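Local structure of isocitrate dehydrogenase [NAD] subunit 2, mitochondrial (Saccharomyces cerevisiae, 3BLX) at residues K21-F26 / T78-A83; N48-W53 / M309-H314; R183-H188 / T215-L220; K292-A297 / N332-L337. The protein catalyses the NAD+-dependent oxidative decarboxylation of isocitrate to 2-oxoglutarate in the citric acid cycle and also binds the 5'-untranslated leaders of mitochondrial mRNAs. All blocks are in the same frame, centred on the assembly; numbering follows the deposited sequence.

How the interactions relate
Interactions 1 and 2 adjoin: strands 22-23 and 51-52 are neighbours in a small parallel sheet, joined by backbone bonds. Interaction 1 is buried and largely polar, built round an asparagine side chain, whereas interaction 2 is partly buried and rests on CH-pi and apolar packing. Interaction 4 lies at the start of helix 296-309 and interaction 2 at its far end, so the two contacts hold opposite ends of one helix. Interactions 3 and 4 are also partly buried; interaction 4 turns on one asparagine-aspartate hydrogen bond. Interaction 3, with its centre about 34 Å from those of interactions 1 and 2, alone combines a full backbone ladder with a salt bridge, and it shares the mixed sheet with interaction 1.

Interaction 1: residues K21-F26 / T78-A83; sequences KYTVSF and TKNLVA
Asn80 lays its side chain against the backbone from Thr23 to Ser25, at the point where helix 71-80 gives way to strand 82-85, an outermost strand, within this chain, of the mixed sheet in the isocitrate/isopropylmalate dehydrogenase fold. Leu81, with a positive phi of 73°, breaks the helix and turns the chain into the strand. The CG of Asn80 stands anti to its carbonyl carbon, which aims the amide at the first segment. ND2 of Asn80 donates to Ser25 OG at 2.9 Å, a bent bond whose acceptor is tilted from the amide plane, and it also donates to Glu54 OE1. On the other side of the group, Asn80 OD1 receives a weak bond from Thr23 OG1 at 3.4 Å. Ser25 OG has a second partner in Ser76 OG, so both hydroxyl and amide belong to a small buried polar network. An alanine in place of Asn80 would remove the whole carboxamide and would probably leave Ser25 OG and Glu54 less firmly held against the helix end. Beyond the amide, Ser25 N bonds to Val82 O at 3.3 Å, in the carbonyl plane. Val24 and Val82 lie side by side, CG1 to CG1 at 4.1 Å, and both touch Met305 of helix 296-309. Next along the strand, the CA-H of Ala83 points at the carbonyl oxygen of Ser25, with Ala83 CA and Ser25 O 3.5 Å apart.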
loop_
_atom_site.group_PDB
_atom_site.type_symbol
_atom_site.label_atom_id
_atom_site.label_comp_id
_atom_site.label_asym_id
_atom_site.label_seq_id
_atom_site.Cartn_x
_atom_site.Cartn_y
_atom_site.Cartn_z
ATOM N N LYS B 21 -16.668 28.158 63.696
ATOM C CA LYS B 21 -15.942 28.314 62.446
ATOM C C LYS B 21 -16.467 27.329 61.406
ATOM O O LYS B 21 -16.600 26.136 61.687
ATOM C CB LYS B 21 -14.451 28.055 62.670
ATOM C CG LYS B 21 -13.692 29.172 63.370
ATOM C CD LYS B 21 -12.184 28.948 63.268
ATOM C CE LYS B 21 -11.402 30.211 63.616
ATOM N NZ LYS B 21 -9.971 30.164 63.180
ATOM N N TYR B 22 -16.760 27.832 60.208
ATOM C CA TYR B 22 -17.219 27.000 59.096
ATOM C C TYR B 22 -16.128 26.049 58.603
ATOM O O TYR B 22 -14.963 26.437 58.479
ATOM C CB TYR B 22 -17.664 27.880 57.930
ATOM C CG TYR B 22 -18.905 28.690 58.191
ATOM C CD1 TYR B 22 -18.822 30.035 58.551
ATOM C CD2 TYR B 22 -20.160 28.120 58.065
ATOM C CE1 TYR B 22 -19.956 30.780 58.784
ATOM C CE2 TYR B 22 -21.302 28.857 58.297
ATOM C CZ TYR B 22 -21.195 30.184 58.659
ATOM O OH TYR B 22 -22.334 30.917 58.888
ATOM N N THR B 23 -16.513 24.809 58.314
ATOM C CA THR B 23 -15.594 23.838 57.726
ATOM C C THR B 23 -15.530 23.976 56.199
ATOM O O THR B 23 -16.564 23.985 55.529
ATOM C CB THR B 23 -15.994 22.396 58.100
ATOM O OG1 THR B 23 -17.422 22.310 58.225
ATOM C CG2 THR B 23 -15.360 21.998 59.418
ATOM N N VAL B 24 -14.316 24.083 55.661
ATOM C CA VAL B 24 -14.084 24.207 54.222
ATOM C C VAL B 24 -12.953 23.290 53.701
ATOM O O VAL B 24 -11.793 23.462 54.069
ATOM C CB VAL B 24 -13.750 25.666 53.858
ATOM C CG1 VAL B 24 -13.320 25.767 52.404
ATOM C CG2 VAL B 24 -14.934 26.573 54.131
ATOM N N SER B 25 -13.289 22.329 52.838
ATOM C CA SER B 25 -12.288 21.428 52.264
ATOM C C SER B 25 -11.281 22.242 51.472
ATOM O O SER B 25 -11.604 23.317 50.997
ATOM C CB SER B 25 -12.953 20.397 51.360
ATOM O OG SER B 25 -13.909 19.620 52.051
ATOM N N PHE B 26 -10.059 21.753 51.325
ATOM C CA PHE B 26 -9.098 22.509 50.540
ATOM C C PHE B 26 -8.661 21.912 49.187
ATOM O O PHE B 26 -9.140 22.341 48.141
ATOM C CB PHE B 26 -7.895 22.912 51.366
ATOM C CG PHE B 26 -7.338 24.237 50.969
ATOM C CD1 PHE B 26 -7.667 25.372 51.676
ATOM C CD2 PHE B 26 -6.521 24.360 49.860
ATOM C CE1 PHE B 26 -7.172 26.605 51.304
ATOM C CE2 PHE B 26 -6.026 25.593 49.476
ATOM C CZ PHE B 26 -6.352 26.717 50.202
ATOM N N THR B 78 -18.481 16.309 50.516
ATOM C CA THR B 78 -19.931 16.106 50.582
ATOM C C THR B 78 -20.480 16.665 51.890
ATOM O O THR B 78 -21.620 17.141 51.964
ATOM C CB THR B 78 -20.314 14.614 50.498
ATOM O OG1 THR B 78 -19.822 14.051 49.276
ATOM C CG2 THR B 78 -21.833 14.445 50.563
ATOM N N LYS B 79 -19.652 16.599 52.924
ATOM C CA LYS B 79 -20.041 17.053 54.247
ATOM C C LYS B 79 -19.933 18.563 54.379
ATOM O O LYS B 79 -20.831 19.199 54.914
ATOM C CB LYS B 79 -19.167 16.395 55.312
ATOM C CG LYS B 79 -19.430 16.909 56.733
ATOM C CD LYS B 79 -18.145 16.930 57.570
ATOM C CE LYS B 79 -17.346 15.633 57.417
ATOM N NZ LYS B 79 -15.918 15.802 57.830
ATOM N N ASN B 80 -18.825 19.129 53.907
ATOM C CA ASN B 80 -18.572 20.563 54.050
ATOM C C ASN B 80 -19.375 21.427 53.079
ATOM O O ASN B 80 -19.666 22.591 53.371
ATOM C CB ASN B 80 -17.088 20.857 53.880
ATOM C CG ASN B 80 -16.248 20.211 54.949
ATOM O OD1 ASN B 80 -16.759 19.785 55.983
ATOM N ND2 ASN B 80 -14.949 20.130 54.706
ATOM N N LEU B 81 -19.720 20.849 51.928
ATOM C CA LEU B 81 -20.537 21.508 50.901
ATOM C C LEU B 81 -19.783 22.600 50.127
ATOM O O LEU B 81 -20.327 23.195 49.185
ATOM C CB LEU B 81 -21.837 22.069 51.491
ATOM C CG LEU B 81 -22.816 21.100 52.160
ATOM C CD1 LEU B 81 -24.118 21.813 52.472
ATOM C CD2 LEU B 81 -23.076 19.858 51.307
ATOM N N VAL B 82 -18.539 22.856 50.532
ATOM C CA VAL B 82 -17.688 23.823 49.851
ATOM C C VAL B 82 -16.247 23.350 49.812
ATOM O O VAL B 82 -15.786 22.696 50.747
ATOM C CB VAL B 82 -17.746 25.187 50.527
ATOM C CG1 VAL B 82 -16.644 26.071 50.025
ATOM C CG2 VAL B 82 -19.064 25.828 50.242
ATOM N N ALA B 83 -15.550 23.664 48.720
ATOM C CA ALA B 83 -14.129 23.355 48.565
ATOM C C ALA B 83 -13.453 24.481 47.811
ATOM O O ALA B 83 -14.110 25.227 47.092
ATOM C CB ALA B 83 -13.936 22.050 47.824
#

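Interaction 2: residues N48-W53 / M309-H314; sequences NVPIEW and MGLTNH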
loop_
_atom_site.group_PDB
_atom_site.type_symbol
_atom_site.label_atom_id
_atom_site.label_comp_id
_atom_site.label_asym_id
_atom_site.label_seq_id
_atom_site.Cartn_x
_atom_site.Cartn_y
_atom_site.Cartn_z
ATOM N N ASN B 48 -9.128 37.445 60.075
ATOM C CA ASN B 48 -10.011 36.735 60.992
ATOM C C ASN B 48 -11.343 36.389 60.356
ATOM O O ASN B 48 -12.338 37.081 60.564
ATOM C CB ASN B 48 -10.207 37.523 62.294
ATOM C CG ASN B 48 -9.045 37.343 63.271
ATOM O OD1 ASN B 48 -8.602 36.218 63.535
ATOM N ND2 ASN B 48 -8.552 38.453 63.814
ATOM N N VAL B 49 -11.345 35.325 59.557
ATOM C CA VAL B 49 -12.570 34.806 58.960
ATOM C C VAL B 49 -12.900 33.444 59.586
ATOM O O VAL B 49 -12.001 32.651 59.883
ATOM C CB VAL B 49 -12.463 34.700 57.409
ATOM C CG1 VAL B 49 -11.932 35.983 56.832
ATOM C CG2 VAL B 49 -11.571 33.558 56.998
ATOM N N PRO B 50 -14.197 33.181 59.800
ATOM C CA PRO B 50 -14.782 31.998 60.456
ATOM C C PRO B 50 -14.588 30.683 59.696
ATOM O O PRO B 50 -15.572 30.012 59.405
ATOM C CB PRO B 50 -16.279 32.322 60.492
ATOM C CG PRO B 50 -16.373 33.795 60.250
ATOM C CD PRO B 50 -15.217 34.162 59.402
ATOM N N ILE B 51 -13.347 30.310 59.403
ATOM C CA ILE B 51 -13.082 29.141 58.570
ATOM C C ILE B 51 -11.904 28.294 59.064
ATOM O O ILE B 51 -10.809 28.806 59.321
ATOM C CB ILE B 51 -12.842 29.558 57.090
ATOM C CG1 ILE B 51 -14.092 30.209 56.505
ATOM C CG2 ILE B 51 -12.426 28.361 56.238
ATOM C CD1 ILE B 51 -13.849 30.894 55.205
ATOM N N GLU B 52 -12.149 26.993 59.198
ATOM C CA GLU B 52 -11.101 26.017 59.455
ATOM C C GLU B 52 -10.975 25.106 58.230
ATOM O O GLU B 52 -11.974 24.596 57.720
ATOM C CB GLU B 52 -11.429 25.197 60.707
ATOM C CG GLU B 52 -12.759 24.463 60.629
ATOM C CD GLU B 52 -13.151 23.793 61.930
ATOM O OE1 GLU B 52 -12.992 24.416 63.008
ATOM O OE2 GLU B 52 -13.633 22.643 61.862
ATOM N N TRP B 53 -9.749 24.907 57.761
ATOM C CA TRP B 53 -9.506 24.112 56.568
ATOM C C TRP B 53 -9.591 22.600 56.795
ATOM O O TRP B 53 -10.025 22.152 57.848
ATOM C CB TRP B 53 -8.155 24.489 55.993
ATOM C CG TRP B 53 -8.040 25.968 55.744
ATOM C CD1 TRP B 53 -7.159 26.835 56.323
ATOM C CD2 TRP B 53 -8.848 26.757 54.853
ATOM N NE1 TRP B 53 -7.358 28.107 55.842
ATOM C CE2 TRP B 53 -8.387 28.086 54.940
ATOM C CE3 TRP B 53 -9.911 26.465 53.984
ATOM C CZ2 TRP B 53 -8.945 29.116 54.191
ATOM C CZ3 TRP B 53 -10.458 27.492 53.244
ATOM C CH2 TRP B 53 -9.976 28.798 53.351
ATOM N N MET B 309 -20.970 31.777 50.536
ATOM C CA MET B 309 -21.217 31.305 51.891
ATOM C C MET B 309 -22.006 32.328 52.707
ATOM O O MET B 309 -22.686 31.971 53.668
ATOM C CB MET B 309 -19.898 30.940 52.583
ATOM C CG MET B 309 -19.312 29.618 52.116
ATOM S SD MET B 309 -17.811 29.126 52.977
ATOM C CE MET B 309 -16.819 30.583 52.738
ATOM N N GLY B 310 -21.932 33.600 52.318
ATOM C CA GLY B 310 -22.672 34.646 53.006
ATOM C C GLY B 310 -21.790 35.614 53.776
ATOM O O GLY B 310 -22.253 36.650 54.244
ATOM N N LEU B 311 -20.514 35.269 53.909
ATOM C CA LEU B 311 -19.538 36.131 54.559
ATOM C C LEU B 311 -19.173 37.314 53.666
ATOM O O LEU B 311 -18.006 37.497 53.319
ATOM C CB LEU B 311 -18.284 35.334 54.898
ATOM C CG LEU B 311 -18.521 33.936 55.479
ATOM C CD1 LEU B 311 -17.194 33.248 55.771
ATOM C CD2 LEU B 311 -19.383 33.987 56.732
ATOM N N THR B 312 -20.177 38.112 53.309
ATOM C CA THR B 312 -20.012 39.271 52.431
ATOM C C THR B 312 -19.010 40.300 52.969
ATOM O O THR B 312 -18.265 40.914 52.197
ATOM C CB THR B 312 -21.363 39.997 52.203
ATOM O OG1 THR B 312 -22.420 39.039 52.071
ATOM C CG2 THR B 312 -21.305 40.895 50.956
ATOM N N ASN B 313 -19.007 40.499 54.288
ATOM C CA ASN B 313 -18.136 41.494 54.905
ATOM C C ASN B 313 -16.677 41.121 54.706
ATOM O O ASN B 313 -15.853 41.934 54.264
ATOM C CB ASN B 313 -18.458 41.643 56.394
ATOM C CG ASN B 313 -19.873 42.145 56.637
ATOM O OD1 ASN B 313 -20.359 43.040 55.936
ATOM N ND2 ASN B 313 -20.541 41.572 57.636
ATOM N N HIS B 314 -16.368 39.872 55.022
ATOM C CA HIS B 314 -15.030 39.353 54.811
ATOM C C HIS B 314 -14.680 39.305 53.308
ATOM O O HIS B 314 -13.536 39.563 52.917
ATOM C CB HIS B 314 -14.892 37.970 55.461
ATOM C CG HIS B 314 -15.126 37.965 56.942
ATOM N ND1 HIS B 314 -14.144 38.291 57.853
ATOM C CD2 HIS B 314 -16.224 37.653 57.670
ATOM C CE1 HIS B 314 -14.630 38.188 59.077
ATOM N NE2 HIS B 314 -15.890 37.802 58.994
#
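A Schellman motif closes helix 33-45, with Asn48 as its C-prime residue at positive phi, and the chain leaving it packs on the turn between helices 296-309 and 312-326. Both pieces contain an inverse gamma turn, centred on Pro50 in one and on Leu311 in the other, and Leu311 is also the N-cap position of helix 312-326. His314, in the first turn of that helix, carries much of the contact. Val49 CA and Pro50 CD sit over the same face of its imidazole as CH-pi partners, Pro50 CD 4.0 Å from the ring centroid and 24° off the normal. Val49 CG1 slides past the ring and comes to 3.4 Å from His314 ND1, while Pro50 and His314 meet tip to tip. Deeper in, Ile51 CD1 reaches Leu311 CD1 at 4.1 Å and Met309 CE at 3.9 Å. The Met309 chain bends at chi3 (-54°), which turns its methyl toward the isoleucine. Leu306 of helix 296-309 touches both Ile51 and Leu311, completing an apolar cluster. Val49 also packs on Phe44, and this contact between the residue after C-prime and the last turn of the helix is the hydrophobic signature of a Schellman motif.

Interaction 3: residues R183-H188 / T215-L220; sequences RVIVVH and TLETEL
Arg183 grips Glu217 side-on with two nitrogens, one to each carboxylate oxygen. Arg183 NH2 to Glu217 OE1 is nearly straight (3.0 Å, 170°), and Arg183 NE meets Glu217 OE2 at 3.1 Å. Both oxygens lie close to the guanidinium plane, yet they are approached from above the carboxylate, because the two flat groups are turned 53° apart. Bends at chi2 and chi3 bring the arginine into place, and Ile185 CD1 lies 3.6 Å above the guanidinium plane on one face. NH1 has partners of its own in Asp237 and Ala234 O. An alanine at Arg183 would lose both bonds to Glu217 as well as the link to Asp237, and would probably loosen this end of the strand pair. Glu219, on the same face, turns instead to Tyr235 and Lys227. On the opposite face Leu216 CD1 packs on Val184 CG2 at 3.6 Å and on Val186 CG2 at 4.0 Å, with Phe173 of helix 162-178 touching Val184 and Leu216. Five backbone bonds tie the parallel strands, among them Val186 N to Glu217 O at 2.9 Å. They are the two strands of a beta-alpha-beta crossover through helix 195-208. At its carboxyl end His188 CE1 meets Leu220 CD2 at 3.7 Å, and Leu220 also packs on Thr88 of a neighbouring subunit 1. Just beyond come Lys189, probably critical for catalysis, and Asp222, which probably binds Mg2+ and substrate. The Arg183-Glu217 pair would thus fasten the strands together at the end remote from those residues, while Glu219, nearer to them, spends its charge on Lys227.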
loop_
_atom_site.group_PDB
_atom_site.type_symbol
_atom_site.label_atom_id
_atom_site.label_comp_id
_atom_site.label_asym_id
_atom_site.label_seq_id
_atom_site.Cartn_x
_atom_site.Cartn_y
_atom_site.Cartn_z
ATOM N N ARG B 183 -29.539 42.655 32.556
ATOM C CA ARG B 183 -29.687 41.755 31.396
ATOM C C ARG B 183 -29.023 40.409 31.562
ATOM O O ARG B 183 -27.897 40.332 32.027
ATOM C CB ARG B 183 -29.088 42.366 30.128
ATOM C CG ARG B 183 -29.273 43.833 29.975
ATOM C CD ARG B 183 -28.026 44.402 29.342
ATOM N NE ARG B 183 -27.904 44.093 27.923
ATOM C CZ ARG B 183 -26.795 44.277 27.213
ATOM N NH1 ARG B 183 -25.706 44.747 27.800
ATOM N NH2 ARG B 183 -26.769 43.990 25.920
ATOM N N VAL B 184 -29.717 39.343 31.166
ATOM C CA VAL B 184 -29.022 38.094 30.886
ATOM C C VAL B 184 -29.110 37.837 29.400
ATOM O O VAL B 184 -30.176 37.891 28.801
ATOM C CB VAL B 184 -29.505 36.891 31.712
ATOM C CG1 VAL B 184 -30.250 37.354 32.960
ATOM C CG2 VAL B 184 -30.336 35.981 30.878
ATOM N N ILE B 185 -27.947 37.648 28.808
ATOM C CA ILE B 185 -27.823 37.382 27.386
ATOM C C ILE B 185 -27.550 35.899 27.121
ATOM O O ILE B 185 -26.532 35.364 27.567
ATOM C CB ILE B 185 -26.672 38.198 26.813
ATOM C CG1 ILE B 185 -26.937 39.690 27.058
ATOM C CG2 ILE B 185 -26.471 37.865 25.360
ATOM C CD1 ILE B 185 -25.817 40.577 26.624
ATOM N N VAL B 186 -28.470 35.233 26.432
ATOM C CA VAL B 186 -28.210 33.887 25.961
ATOM C C VAL B 186 -27.449 33.988 24.645
ATOM O O VAL B 186 -27.909 34.645 23.713
ATOM C CB VAL B 186 -29.493 33.089 25.723
ATOM C CG1 VAL B 186 -29.156 31.865 24.950
ATOM C CG2 VAL B 186 -30.133 32.695 27.022
ATOM N N VAL B 187 -26.273 33.362 24.600
ATOM C CA VAL B 187 -25.439 33.278 23.395
ATOM C C VAL B 187 -25.616 31.916 22.710
ATOM O O VAL B 187 -25.576 30.873 23.364
ATOM C CB VAL B 187 -23.948 33.516 23.717
ATOM C CG1 VAL B 187 -23.077 33.227 22.524
ATOM C CG2 VAL B 187 -23.738 34.932 24.133
ATOM N N HIS B 188 -25.824 31.927 21.398
ATOM C CA HIS B 188 -26.127 30.713 20.671
ATOM C C HIS B 188 -25.670 30.879 19.237
ATOM O O HIS B 188 -25.248 31.958 18.853
ATOM C CB HIS B 188 -27.623 30.463 20.705
ATOM C CG HIS B 188 -28.411 31.540 20.038
ATOM N ND1 HIS B 188 -28.973 31.383 18.791
ATOM C CD2 HIS B 188 -28.697 32.806 20.427
ATOM C CE1 HIS B 188 -29.587 32.501 18.445
ATOM N NE2 HIS B 188 -29.428 33.381 19.416
ATOM N N THR B 215 -34.051 41.454 32.223
ATOM C CA THR B 215 -34.252 41.505 30.780
ATOM C C THR B 215 -33.470 40.388 30.081
ATOM O O THR B 215 -32.255 40.294 30.206
ATOM C CB THR B 215 -33.779 42.847 30.210
ATOM O OG1 THR B 215 -34.295 43.908 31.013
ATOM C CG2 THR B 215 -34.240 43.021 28.766
ATOM N N LEU B 216 -34.174 39.545 29.343
ATOM C CA LEU B 216 -33.542 38.517 28.517
ATOM C C LEU B 216 -33.292 38.994 27.091
ATOM O O LEU B 216 -34.231 39.297 26.360
ATOM C CB LEU B 216 -34.414 37.257 28.473
ATOM C CG LEU B 216 -33.906 36.148 27.556
ATOM C CD1 LEU B 216 -32.571 35.678 28.083
ATOM C CD2 LEU B 216 -34.868 34.971 27.473
ATOM N N GLU B 217 -32.028 39.060 26.693
ATOM C CA GLU B 217 -31.696 39.242 25.278
ATOM C C GLU B 217 -31.060 37.969 24.766
ATOM O O GLU B 217 -30.427 37.233 25.533
ATOM C CB GLU B 217 -30.727 40.403 25.072
ATOM C CG GLU B 217 -31.120 41.676 25.820
ATOM C CD GLU B 217 -30.167 42.830 25.568
ATOM O OE1 GLU B 217 -29.200 42.650 24.788
ATOM O OE2 GLU B 217 -30.388 43.916 26.150
ATOM N N THR B 218 -31.228 37.705 23.474
ATOM C CA THR B 218 -30.493 36.620 22.823
ATOM C C THR B 218 -29.522 37.201 21.805
ATOM O O THR B 218 -29.817 38.225 21.172
ATOM C CB THR B 218 -31.432 35.599 22.132
ATOM O OG1 THR B 218 -32.099 36.216 21.022
ATOM C CG2 THR B 218 -32.450 35.024 23.128
ATOM N N GLU B 219 -28.365 36.562 21.641
ATOM C CA GLU B 219 -27.388 37.081 20.689
ATOM C C GLU B 219 -26.619 35.976 19.954
ATOM O O GLU B 219 -26.256 34.979 20.575
ATOM C CB GLU B 219 -26.436 38.015 21.428
ATOM C CG GLU B 219 -25.861 39.124 20.572
ATOM C CD GLU B 219 -25.323 40.269 21.423
ATOM O OE1 GLU B 219 -25.054 40.059 22.632
ATOM O OE2 GLU B 219 -25.175 41.387 20.883
ATOM N N LEU B 220 -26.384 36.153 18.651
ATOM C CA LEU B 220 -25.608 35.187 17.872
ATOM C C LEU B 220 -24.202 35.230 18.397
ATOM O O LEU B 220 -23.686 36.307 18.639
ATOM C CB LEU B 220 -25.593 35.522 16.378
ATOM C CG LEU B 220 -26.774 35.106 15.500
ATOM C CD1 LEU B 220 -26.429 35.268 14.015
ATOM C CD2 LEU B 220 -27.212 33.675 15.810
#

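Interaction 4: residues K292-A297 / N332-L337; sequences KANPTA and NRTGDL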
loop_
_atom_site.group_PDB
_atom_site.type_symbol
_atom_site.label_atom_id
_atom_site.label_comp_id
_atom_site.label_asym_id
_atom_site.label_seq_id
_atom_site.Cartn_x
_atom_site.Cartn_y
_atom_site.Cartn_z
ATOM N N LYS B 292 7.788 32.388 43.170
ATOM C CA LYS B 292 7.422 33.377 42.178
ATOM C C LYS B 292 5.925 33.331 41.836
ATOM O O LYS B 292 5.448 34.147 41.050
ATOM C CB LYS B 292 8.274 33.208 40.918
ATOM C CG LYS B 292 9.778 33.291 41.135
ATOM C CD LYS B 292 10.504 33.448 39.791
ATOM C CE LYS B 292 11.977 33.067 39.862
ATOM N NZ LYS B 292 12.618 33.037 38.501
ATOM N N ALA B 293 5.194 32.393 42.442
ATOM C CA ALA B 293 3.784 32.153 42.105
ATOM C C ALA B 293 2.908 33.368 42.354
ATOM O O ALA B 293 3.242 34.206 43.169
ATOM C CB ALA B 293 3.246 30.971 42.883
ATOM N N ASN B 294 1.778 33.450 41.662
ATOM C CA ASN B 294 0.846 34.549 41.863
ATOM C C ASN B 294 -0.515 34.090 42.379
ATOM O O ASN B 294 -1.314 33.539 41.628
ATOM C CB ASN B 294 0.699 35.357 40.578
ATOM C CG ASN B 294 -0.172 36.586 40.760
ATOM O OD1 ASN B 294 -0.830 36.745 41.783
ATOM N ND2 ASN B 294 -0.185 37.458 39.760
ATOM N N PRO B 295 -0.795 34.350 43.661
ATOM C CA PRO B 295 -1.970 33.863 44.391
ATOM C C PRO B 295 -3.258 34.642 44.132
ATOM O O PRO B 295 -4.299 34.324 44.733
ATOM C CB PRO B 295 -1.581 34.067 45.856
ATOM C CG PRO B 295 -0.252 34.706 45.852
ATOM C CD PRO B 295 0.038 35.207 44.504
ATOM N N THR B 296 -3.193 35.649 43.270
ATOM C CA THR B 296 -4.357 36.484 42.988
ATOM C C THR B 296 -5.570 35.694 42.508
ATOM O O THR B 296 -6.702 35.921 42.973
ATOM C CB THR B 296 -4.065 37.498 41.893
ATOM O OG1 THR B 296 -2.864 38.212 42.196
ATOM C CG2 THR B 296 -5.232 38.459 41.768
ATOM N N ALA B 297 -5.321 34.796 41.552
ATOM C CA ALA B 297 -6.364 33.983 40.952
ATOM C C ALA B 297 -7.031 33.133 42.013
ATOM O O ALA B 297 -8.248 33.138 42.141
ATOM C CB ALA B 297 -5.780 33.126 39.874
ATOM N N ASN B 332 5.254 45.645 43.807
ATOM C CA ASN B 332 4.414 44.506 44.140
ATOM C C ASN B 332 4.190 43.631 42.903
ATOM O O ASN B 332 5.148 43.295 42.196
ATOM C CB ASN B 332 3.100 44.974 44.748
ATOM C CG ASN B 332 3.307 45.664 46.063
ATOM O OD1 ASN B 332 4.167 45.264 46.839
ATOM N ND2 ASN B 332 2.537 46.717 46.322
ATOM N N ARG B 333 2.943 43.263 42.629
ATOM C CA ARG B 333 2.679 42.430 41.462
ATOM C C ARG B 333 3.475 41.137 41.587
ATOM O O ARG B 333 3.643 40.613 42.682
ATOM C CB ARG B 333 3.086 43.149 40.168
ATOM C CG ARG B 333 2.790 44.646 40.130
ATOM C CD ARG B 333 1.420 44.971 39.555
ATOM N NE ARG B 333 1.263 46.399 39.264
ATOM C CZ ARG B 333 1.917 47.050 38.300
ATOM N NH1 ARG B 333 2.801 46.414 37.527
ATOM N NH2 ARG B 333 1.694 48.345 38.117
ATOM N N THR B 334 3.966 40.633 40.462
ATOM C CA THR B 334 4.820 39.458 40.435
ATOM C C THR B 334 5.403 39.339 39.038
ATOM O O THR B 334 5.015 40.073 38.148
ATOM C CB THR B 334 4.052 38.173 40.744
ATOM O OG1 THR B 334 2.945 38.450 41.606
ATOM C CG2 THR B 334 4.974 37.163 41.411
ATOM N N GLY B 335 6.322 38.402 38.836
ATOM C CA GLY B 335 7.030 38.276 37.570
ATOM C C GLY B 335 6.154 38.246 36.327
ATOM O O GLY B 335 6.560 38.698 35.250
ATOM N N ASP B 336 4.952 37.708 36.481
ATOM C CA ASP B 336 4.009 37.566 35.375
ATOM C C ASP B 336 3.423 38.913 34.927
ATOM O O ASP B 336 3.200 39.143 33.730
ATOM C CB ASP B 336 2.889 36.579 35.750
ATOM C CG ASP B 336 2.357 36.793 37.171
ATOM O OD1 ASP B 336 3.099 36.529 38.145
ATOM O OD2 ASP B 336 1.186 37.202 37.317
ATOM N N LEU B 337 3.185 39.792 35.899
ATOM C CA LEU B 337 2.641 41.121 35.640
ATOM C C LEU B 337 3.737 42.191 35.532
ATOM O O LEU B 337 3.528 43.346 35.939
ATOM C CB LEU B 337 1.673 41.514 36.757
ATOM C CG LEU B 337 0.594 40.511 37.143
ATOM C CD1 LEU B 337 -0.287 41.107 38.232
ATOM C CD2 LEU B 337 -0.227 40.094 35.933
#
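The two segments meet as irregular backbone, Asn294 CA and Thr334 CA lying 6.5 Å apart, and the second folds into a beta turn closed by Leu337 N to Thr334 O at 2.9 Å. The turn carries Asp336 toward Asn294. With CG anti to its backbone N (chi1 -175°), the asparagine sends its amide across to the carboxylate, the two side chains crossing at about a right angle. Asn294 ND2 donates to Asp336 OD2 at 2.8 Å along an almost straight line (170°). The acceptor lies in the amide plane and uses its syn lone pair, although the two flat groups are turned 45° against each other. That bond and those to the asparagine's own OD1 fix the rotation of the amide. Asn294 OD1 accepts from Thr296 N at 3.0 Å, the donor standing above the carbonyl plane, and from Thr296 OG1, which sits in plane on a lone pair. Thr334 adds its methyl CG2, lying by Lys292 O, and its OG1 beside Asn294 CG. This threonine, unmodified here, is a known phosphorylation site of the protein. Leu337 CD1 packs on the amide nitrogen, 4.0 Å from Asn294 ND2. Around the contact, Pro295 and Thr296 touch helix 343-352, while Ala293 and Pro295 rest on helix 33-45. The side-chain bond from Asn294 to the N-H two residues on, with proline between, is an Asx turn capping the start of helix 296-309.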